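Local coordinates for protein 4-hydroxy-3-methylbut-2-enyl diphosphate reductase (Aquifex aeolicus, PDB 3DNF) that catalyses the last step of the non-mevalonate isoprenoid pathway, reducing HMBPP to a mixture of isopentenyl and dimethylallyl diphosphate with an iron-sulfur cluster, at residues G32-L37 with T68-S73; V212-G217 with E250-V255. All blocks are in the same frame, centred on the assembly; numbering follows the deposited sequence. Where two conformers were deposited one is given.

Contact 1 (G32-L37 with T68-S73)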
ATOM      1  N   GLY B  32      16.534 -25.362 -38.945  1.00 30.61           N
ATOM      2  CA  GLY B  32      15.213 -25.963 -39.011  1.00 30.51           C
ATOM      3  C   GLY B  32      14.165 -24.900 -39.200  1.00 30.59           C
ATOM      4  O   GLY B  32      14.505 -23.725 -39.469  1.00 31.60           O
ATOM      5  N   LYS B  33      12.898 -25.276 -39.026  1.00 31.18           N
ATOM      6  CA  LYS B  33      11.810 -24.319 -39.218  1.00 31.46           C
ATOM      7  C   LYS B  33      11.683 -23.412 -37.975  1.00 31.33           C
ATOM      8  O   LYS B  33      11.796 -23.913 -36.847  1.00 30.47           O
ATOM      9  CB  LYS B  33      10.519 -25.069 -39.460  1.00 31.96           C
ATOM     10  CG  LYS B  33       9.288 -24.203 -39.681  1.00 33.59           C
ATOM     11  CD  LYS B  33       8.237 -24.979 -40.452  1.00 35.47           C
ATOM     12  CE  LYS B  33       6.917 -24.214 -40.508  1.00 38.82           C
ATOM     13  NZ  LYS B  33       5.979 -24.805 -41.492  1.00 41.44           N
ATOM     14  N   VAL B  34      11.452 -22.116 -38.203  1.00 29.70           N
ATOM     15  CA  VAL B  34      11.314 -21.122 -37.099  1.00 28.96           C
ATOM     16  C   VAL B  34       9.860 -20.863 -36.695  1.00 28.77           C
ATOM     17  O   VAL B  34       9.021 -20.425 -37.511  1.00 28.79           O
ATOM     18  CB  VAL B  34      12.018 -19.759 -37.443  1.00 29.73           C
ATOM     19  CG1 VAL B  34      11.839 -18.765 -36.260  1.00 29.68           C
ATOM     20  CG2 VAL B  34      13.528 -19.990 -37.792  1.00 32.94           C
ATOM     21  N   TYR B  35       9.600 -21.069 -35.396  1.00 28.38           N
ATOM     22  CA  TYR B  35       8.254 -20.846 -34.840  1.00 28.01           C
ATOM     23  C   TYR B  35       8.368 -19.871 -33.685  1.00 29.00           C
ATOM     24  O   TYR B  35       9.353 -19.862 -32.949  1.00 28.08           O
ATOM     25  CB  TYR B  35       7.702 -22.119 -34.238  1.00 27.38           C
ATOM     26  CG  TYR B  35       7.392 -23.214 -35.208  1.00 29.15           C
ATOM     27  CD1 TYR B  35       6.132 -23.349 -35.731  1.00 29.01           C
ATOM     28  CD2 TYR B  35       8.376 -24.152 -35.548  1.00 26.46           C
ATOM     29  CE1 TYR B  35       5.818 -24.401 -36.610  1.00 29.14           C
ATOM     30  CE2 TYR B  35       8.089 -25.173 -36.412  1.00 25.10           C
ATOM     31  CZ  TYR B  35       6.823 -25.309 -36.943  1.00 29.62           C
ATOM     32  OH  TYR B  35       6.497 -26.339 -37.792  1.00 31.81           O
ATOM     33  N   THR B  36       7.297 -19.082 -33.529  1.00 28.41           N
ATOM     34  CA  THR B  36       7.038 -18.392 -32.280  1.00 30.21           C
ATOM     35  C   THR B  36       6.077 -19.306 -31.557  1.00 29.88           C
ATOM     36  O   THR B  36       5.311 -20.086 -32.164  1.00 28.93           O
ATOM     37  CB  THR B  36       6.428 -16.937 -32.499  1.00 28.92           C
ATOM     38  OG1 THR B  36       5.202 -16.999 -33.240  1.00 33.67           O
ATOM     39  CG2 THR B  36       7.448 -16.001 -33.201  1.00 29.85           C
ATOM     40  N   LEU B  37       6.185 -19.300 -30.244  1.00 32.69           N
ATOM     41  CA  LEU B  37       5.290 -20.127 -29.447  0.50 33.15           C
ATOM     42  C   LEU B  37       3.960 -19.401 -29.278  1.00 33.40           C
ATOM     43  O   LEU B  37       3.795 -18.593 -28.343  1.00 34.34           O
ATOM     44  CB  LEU B  37       5.924 -20.402 -28.090  0.50 33.97           C
ATOM     45  CG  LEU B  37       7.053 -21.409 -28.010  0.50 35.01           C
ATOM     46  CD1 LEU B  37       7.579 -21.434 -26.555  0.50 35.69           C
ATOM     47  CD2 LEU B  37       6.529 -22.792 -28.430  0.50 35.71           C
ATOM     48  N   THR B  68      13.407 -24.216 -34.401  1.00 28.60           N
ATOM     49  CA  THR B  68      13.652 -23.097 -33.469  1.00 28.47           C
ATOM     50  C   THR B  68      12.295 -22.695 -32.903  1.00 28.29           C
ATOM     51  O   THR B  68      11.306 -22.630 -33.636  1.00 30.09           O
ATOM     52  CB  THR B  68      14.268 -21.880 -34.193  1.00 28.60           C
ATOM     53  OG1 THR B  68      15.594 -22.210 -34.599  1.00 30.14           O
ATOM     54  CG2 THR B  68      14.323 -20.622 -33.250  1.00 28.63           C
ATOM     55  N   VAL B  69      12.220 -22.524 -31.580  1.00 29.95           N
ATOM     56  CA  VAL B  69      10.999 -21.943 -31.010  0.60 27.87           C
ATOM     57  C   VAL B  69      11.356 -20.695 -30.213  1.00 29.30           C
ATOM     58  O   VAL B  69      12.356 -20.642 -29.492  1.00 29.59           O
ATOM     59  CB  VAL B  69      10.189 -22.934 -30.117  0.60 28.03           C
ATOM     60  CG1 VAL B  69       9.541 -24.044 -30.970  0.60 26.55           C
ATOM     61  CG2 VAL B  69      11.109 -23.485 -29.077  0.60 27.17           C
ATOM     62  N   ILE B  70      10.543 -19.653 -30.425  1.00 28.99           N
ATOM     63  CA  ILE B  70      10.725 -18.340 -29.775  1.00 30.08           C
ATOM     64  C   ILE B  70       9.702 -18.111 -28.668  1.00 30.62           C
ATOM     65  O   ILE B  70       8.460 -18.084 -28.904  1.00 30.84           O
ATOM     66  CB  ILE B  70      10.721 -17.188 -30.803  1.00 30.27           C
ATOM     67  CG1 ILE B  70      11.824 -17.441 -31.870  1.00 31.06           C
ATOM     68  CG2 ILE B  70      10.931 -15.817 -30.105  1.00 30.92           C
ATOM     69  CD1 ILE B  70      11.447 -16.926 -33.234  1.00 36.67           C
ATOM     70  N   ILE B  71      10.215 -17.982 -27.451  1.00 32.66           N
ATOM     71  CA  ILE B  71       9.330 -17.703 -26.272  1.00 33.17           C
ATOM     72  C   ILE B  71       8.851 -16.248 -26.400  1.00 31.90           C
ATOM     73  O   ILE B  71       9.676 -15.371 -26.613  1.00 32.58           O
ATOM     74  CB  ILE B  71      10.091 -17.896 -24.966  1.00 33.46           C
ATOM     75  CG1 ILE B  71      10.568 -19.371 -24.855  1.00 33.78           C
ATOM     76  CG2 ILE B  71       9.210 -17.432 -23.719  1.00 34.14           C
ATOM     77  CD1 ILE B  71      11.364 -19.689 -23.593  1.00 35.39           C
ATOM     78  N   ARG B  72       7.539 -16.009 -26.238  1.00 32.84           N
ATOM     79  CA  ARG B  72       7.016 -14.671 -26.424  0.70 33.56           C
ATOM     80  C   ARG B  72       7.392 -13.761 -25.260  1.00 33.50           C
ATOM     81  O   ARG B  72       7.881 -14.230 -24.210  1.00 34.06           O
ATOM     82  CB  ARG B  72       5.495 -14.690 -26.627  0.70 33.18           C
ATOM     83  CG  ARG B  72       5.033 -15.532 -27.852  0.70 36.51           C
ATOM     84  CD  ARG B  72       3.568 -15.339 -28.109  0.70 38.66           C
ATOM     85  NE  ARG B  72       2.711 -15.821 -27.018  0.70 43.03           N
ATOM     86  CZ  ARG B  72       1.421 -16.112 -27.161  0.70 42.90           C
ATOM     87  NH1 ARG B  72       0.842 -16.033 -28.343  0.70 40.01           N
ATOM     88  NH2 ARG B  72       0.712 -16.533 -26.117  0.70 47.93           N
ATOM     89  N   SER B  73       7.173 -12.463 -25.473  1.00 32.93           N
ATOM     90  CA  SER B  73       7.571 -11.424 -24.526  1.00 32.53           C
ATOM     91  C   SER B  73       6.994 -11.643 -23.114  1.00 33.55           C
ATOM     92  O   SER B  73       7.576 -11.151 -22.147  1.00 34.24           O
ATOM     93  CB  SER B  73       7.197 -10.043 -25.046  1.00 32.81           C
ATOM     94  OG  SER B  73       5.770  -9.947 -25.113  1.00 33.69           O
TER
HETATM   95  O   HOH W   1      16.449 -24.394 -36.157  1.00 23.10           O
HETATM   96  O   HOH W   2       5.472 -17.989 -25.606  1.00 27.15           O

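Contact 2 (V212-G217 with E250-V255)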
ATOM      1  N   VAL B 212      -5.359  17.630 -36.387  1.00 30.61           N
ATOM      2  CA  VAL B 212      -6.029  16.332 -36.367  1.00 30.35           C
ATOM      3  C   VAL B 212      -5.130  15.317 -35.699  1.00 30.05           C
ATOM      4  O   VAL B 212      -3.914  15.332 -35.898  1.00 29.98           O
ATOM      5  CB  VAL B 212      -6.420  15.838 -37.796  1.00 30.78           C
ATOM      6  CG1 VAL B 212      -5.309  16.122 -38.805  1.00 32.06           C
ATOM      7  CG2 VAL B 212      -6.767  14.339 -37.806  1.00 30.39           C
ATOM      8  N   MET B 213      -5.754  14.464 -34.890  1.00 29.55           N
ATOM      9  CA  MET B 213      -5.102  13.328 -34.259  1.00 29.76           C
ATOM     10  C   MET B 213      -5.583  12.030 -34.900  1.00 29.29           C
ATOM     11  O   MET B 213      -6.787  11.793 -35.009  1.00 28.56           O
ATOM     12  CB  MET B 213      -5.397  13.329 -32.754  1.00 29.84           C
ATOM     13  CG  MET B 213      -4.428  14.158 -31.922  1.00 30.46           C
ATOM     14  SD  MET B 213      -2.699  13.603 -32.087  1.00 32.68           S
ATOM     15  CE  MET B 213      -2.672  12.016 -31.245  1.00 31.40           C
ATOM     16  N   ILE B 214      -4.630  11.205 -35.333  1.00 29.71           N
ATOM     17  CA  ILE B 214      -4.898   9.845 -35.817  1.00 29.83           C
ATOM     18  C   ILE B 214      -4.379   8.810 -34.821  1.00 29.54           C
ATOM     19  O   ILE B 214      -3.197   8.813 -34.475  1.00 29.65           O
ATOM     20  CB  ILE B 214      -4.254   9.574 -37.214  1.00 29.75           C
ATOM     21  CG1 ILE B 214      -4.663  10.640 -38.244  1.00 29.39           C
ATOM     22  CG2 ILE B 214      -4.568   8.141 -37.700  1.00 29.79           C
ATOM     23  CD1 ILE B 214      -6.185  10.801 -38.482  1.00 28.12           C
ATOM     24  N   ILE B 215      -5.272   7.935 -34.364  1.00 29.46           N
ATOM     25  CA  ILE B 215      -4.933   6.852 -33.439  1.00 29.50           C
ATOM     26  C   ILE B 215      -5.116   5.515 -34.163  1.00 29.92           C
ATOM     27  O   ILE B 215      -6.219   5.189 -34.628  1.00 30.21           O
ATOM     28  CB  ILE B 215      -5.794   6.912 -32.128  1.00 29.69           C
ATOM     29  CG1 ILE B 215      -5.592   8.245 -31.362  1.00 29.02           C
ATOM     30  CG2 ILE B 215      -5.566   5.677 -31.251  1.00 29.49           C
ATOM     31  CD1 ILE B 215      -4.154   8.570 -30.941  1.00 30.95           C
ATOM     32  N   ILE B 216      -4.027   4.759 -34.285  1.00 30.27           N
ATOM     33  CA  ILE B 216      -4.046   3.507 -35.038  1.00 30.00           C
ATOM     34  C   ILE B 216      -4.083   2.294 -34.085  1.00 30.73           C
ATOM     35  O   ILE B 216      -3.447   2.297 -33.027  1.00 30.14           O
ATOM     36  CB  ILE B 216      -2.834   3.401 -36.009  1.00 30.31           C
ATOM     37  CG1 ILE B 216      -2.716   4.646 -36.878  1.00 30.07           C
ATOM     38  CG2 ILE B 216      -2.961   2.154 -36.904  1.00 29.49           C
ATOM     39  CD1 ILE B 216      -1.309   4.868 -37.407  1.00 31.08           C
ATOM     40  N   GLY B 217      -4.849   1.268 -34.465  1.00 31.20           N
ATOM     41  CA  GLY B 217      -4.897   0.031 -33.701  1.00 32.03           C
ATOM     42  C   GLY B 217      -6.155  -0.766 -33.936  1.00 32.60           C
ATOM     43  O   GLY B 217      -7.155  -0.236 -34.440  1.00 32.62           O
ATOM     44  N   GLU B 250     -11.447  13.899 -46.396  1.00 36.99           N
ATOM     45  CA  GLU B 250     -12.242  14.964 -45.783  1.00 36.93           C
ATOM     46  C   GLU B 250     -11.601  15.523 -44.511  1.00 36.83           C
ATOM     47  O   GLU B 250     -11.620  16.740 -44.285  1.00 36.47           O
ATOM     48  CB  GLU B 250     -13.650  14.442 -45.474  1.00 36.95           C
ATOM     49  CG  GLU B 250     -14.633  15.511 -45.009  1.00 37.05           C
ATOM     50  CD  GLU B 250     -16.038  14.973 -44.805  1.00 37.20           C
ATOM     51  OE1 GLU B 250     -17.004  15.690 -45.164  1.00 37.71           O
ATOM     52  OE2 GLU B 250     -16.176  13.837 -44.292  1.00 38.58           O
ATOM     53  N   TRP B 251     -11.031  14.627 -43.697  1.00 36.45           N
ATOM     54  CA  TRP B 251     -10.459  14.990 -42.398  1.00 36.58           C
ATOM     55  C   TRP B 251      -9.249  15.924 -42.499  1.00 36.56           C
ATOM     56  O   TRP B 251      -8.939  16.649 -41.520  1.00 36.59           O
ATOM     57  CB  TRP B 251     -10.042  13.744 -41.602  1.00 36.77           C
ATOM     58  CG  TRP B 251     -11.097  12.674 -41.392  1.00 37.03           C
ATOM     59  CD1 TRP B 251     -12.454  12.814 -41.477  1.00 37.34           C
ATOM     60  CD2 TRP B 251     -10.858  11.305 -41.011  1.00 37.75           C
ATOM     61  NE1 TRP B 251     -13.072  11.615 -41.201  1.00 37.12           N
ATOM     62  CE2 TRP B 251     -12.119  10.674 -40.911  1.00 37.71           C
ATOM     63  CE3 TRP B 251      -9.698  10.549 -40.759  1.00 37.65           C
ATOM     64  CZ2 TRP B 251     -12.256   9.322 -40.565  1.00 37.04           C
ATOM     65  CZ3 TRP B 251      -9.837   9.204 -40.416  1.00 37.27           C
ATOM     66  CH2 TRP B 251     -11.106   8.607 -40.323  1.00 37.35           C
ATOM     67  N   PHE B 252      -8.568  15.906 -43.673  1.00 36.72           N
ATOM     68  CA  PHE B 252      -7.322  16.660 -43.835  1.00 37.05           C
ATOM     69  C   PHE B 252      -7.448  17.947 -44.657  1.00 37.24           C
ATOM     70  O   PHE B 252      -6.462  18.443 -45.221  1.00 36.96           O
ATOM     71  CB  PHE B 252      -6.239  15.746 -44.396  1.00 37.19           C
ATOM     72  CG  PHE B 252      -6.074  14.487 -43.609  1.00 37.30           C
ATOM     73  CD1 PHE B 252      -6.655  13.300 -44.046  1.00 37.58           C
ATOM     74  CD2 PHE B 252      -5.377  14.495 -42.404  1.00 37.92           C
ATOM     75  CE1 PHE B 252      -6.520  12.133 -43.305  1.00 37.73           C
ATOM     76  CE2 PHE B 252      -5.235  13.336 -41.659  1.00 37.89           C
ATOM     77  CZ  PHE B 252      -5.809  12.152 -42.109  1.00 37.84           C
ATOM     78  N   ARG B 253      -8.660  18.494 -44.704  1.00 37.85           N
ATOM     79  CA  ARG B 253      -8.857  19.781 -45.356  1.00 38.30           C
ATOM     80  C   ARG B 253      -8.358  20.898 -44.432  1.00 38.46           C
ATOM     81  O   ARG B 253      -8.754  20.929 -43.172  1.00 38.64           O
ATOM     82  CB  ARG B 253     -10.332  19.994 -45.706  1.00 38.66           C
ATOM     83  CG  ARG B 253     -10.913  18.958 -46.661  1.00 39.30           C
ATOM     84  CD  ARG B 253     -12.391  19.216 -46.896  1.00 40.30           C
ATOM     85  NE  ARG B 253     -13.071  18.028 -47.411  1.00 41.52           N
ATOM     86  CZ  ARG B 253     -14.387  17.930 -47.596  1.00 42.50           C
ATOM     87  NH1 ARG B 253     -15.190  18.949 -47.309  1.00 42.20           N
ATOM     88  NH2 ARG B 253     -14.906  16.806 -48.071  1.00 43.20           N
ATOM     89  N   GLY B 254      -7.478  21.796 -45.056  1.00 38.67           N
ATOM     90  CA  GLY B 254      -6.999  23.008 -44.373  1.00 38.80           C
ATOM     91  C   GLY B 254      -6.214  22.748 -43.093  1.00 38.78           C
ATOM     92  O   GLY B 254      -6.248  23.552 -42.159  1.00 38.82           O
ATOM     93  N   VAL B 255      -5.508  21.622 -43.054  1.00 39.00           N
ATOM     94  CA  VAL B 255      -4.722  21.214 -41.885  1.00 39.00           C
ATOM     95  C   VAL B 255      -3.259  21.653 -42.039  1.00 38.89           C
ATOM     96  O   VAL B 255      -2.733  21.693 -43.153  1.00 38.92           O
ATOM     97  CB  VAL B 255      -4.810  19.678 -41.666  1.00 38.95           C
ATOM     98  CG1 VAL B 255      -3.939  19.227 -40.504  1.00 39.34           C
ATOM     99  CG2 VAL B 255      -6.252  19.256 -41.429  1.00 39.21           C
TER

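Contact 1 (G32-L37 with T68-S73)
Tyr35 and Thr68 are joined near the start of a parallel ladder: Tyr35 N donates to Thr68 O at 2.9 Å, and the same carbonyl lies at the edge of the tyrosine ring, in its plane. Thr68 N to Lys33 O (2.9 Å), Ile70 N to Tyr35 O (2.8 Å) and Leu37 N to Ile70 O (2.9 Å) complete the staggered bonding. Tyr35 O also takes a CA-H contact from Val69 CA, at 3.3 Å.

Val34, Thr36, Thr68 and Ile70 share one face, where CD1 of Ile70 reaches back to Val34 CG1 (3.6 Å). Beta-branched residues suit this place, since they tolerate extended backbone angles and spread methyls over the sheet. Helix 14-26 packs here through Ser26 and Ala23, small residues that let it come close. On the other face are Val69 and Tyr35, whose broad side chain touches both Phe56 and Asp67. CG of Leu37 lies beside the backbone N (chi1 -75°), near Val69; in the conformer described, CD2 packs on Val69 CB and CD1 meets Ile71 CG1 at 4.0 Å. Phe63 touches Leu37 and Val69.

Leu37 O lies 3.2 Å above the guanidinium plane of Arg72, toward its rim, without a hydrogen bond; a water bridges Leu37 O and Arg72 N. Arginine suits this place because its several N-H groups can serve Pro39 O and His74 NE2 together. His74 is predicted to bind substrate and products, and Arg72 may help to position it. At the other end, a water links Gly32 N to Thr68 OG1, which also bonds Ser30 OG.

Strands 34-36 and 68-71 are the central pair of a four-stranded parallel sheet in an open alpha/beta lobe; segment 68-73 leads to the iron-sulfur cluster, which Ser73 touches.

Contact 2 (V212-G217 with E250-V255)
The nearest CA atoms of the two segments are those of Val212 and Val255, 7.5 Å apart, and no hydrogen bond crosses the contact. Residues 212-216 form an extended strand, whereas 250-255 leave a 3-10 segment and fold through a type II turn from Phe252 to Val255. Gly254 occupies the third position of that turn with positive phi (61°), a conformation glycine adopts without strain.

The meeting is wholly apolar. Alternation along the strand sends Val212 and Ile214 toward the loop and Met213 away from it. CG1 of Val212, held between the backbone N and the carbonyl carbon, touches Val255 CG1 at 3.8 Å and Phe252 CD2 at 4.0 Å. Ile214 reaches further through CD1, which lies 3.9 Å from Phe252 CZ and 4.2 Å from Trp251 CE3. Both aliphatic side chains cross Phe252 at about a right angle. Its broad ring bridges the two: short, branched Val212 meets CD2, and longer Ile214 extends to CZ. Trp251 CB sits over one face of Phe252, toward its rim.

Outside the pair, Trp251 stacks with Tyr239, and Leu247 touches both Ile214 and Phe252. Phe252 also packs on Ile278 and Ile281 of helix 268-281. Strand 212-216 is hydrogen-bonded between strands 238-241 and 257-262, and the loop joining these neighbours covers the face bearing Val212 and Ile214 near the beginning of strand 212-216.

Contact 1 closes before contact 2 opens along the chain, and the two lie in different lobes of the trilobal subunit. Their centres are about 38 Å apart, their nearest atoms about 17 Å, and they share no strand or helix. Contact 1 joins the two inner strands of one four-stranded parallel sheet; contact 2 packs a loop against an inner strand of another, which also includes strands 3-6 and 257-262. A third parallel sheet, built on strands 115-119 and 158-163, belongs to the remaining lobe. The iron-sulfur cluster lies where the lobes converge, with cysteine ligands Cys13, Cys96 and Cys193. Segment 68-73 runs on to that centre, whereas contact 2 belongs to the periphery, away from the known and predicted sites.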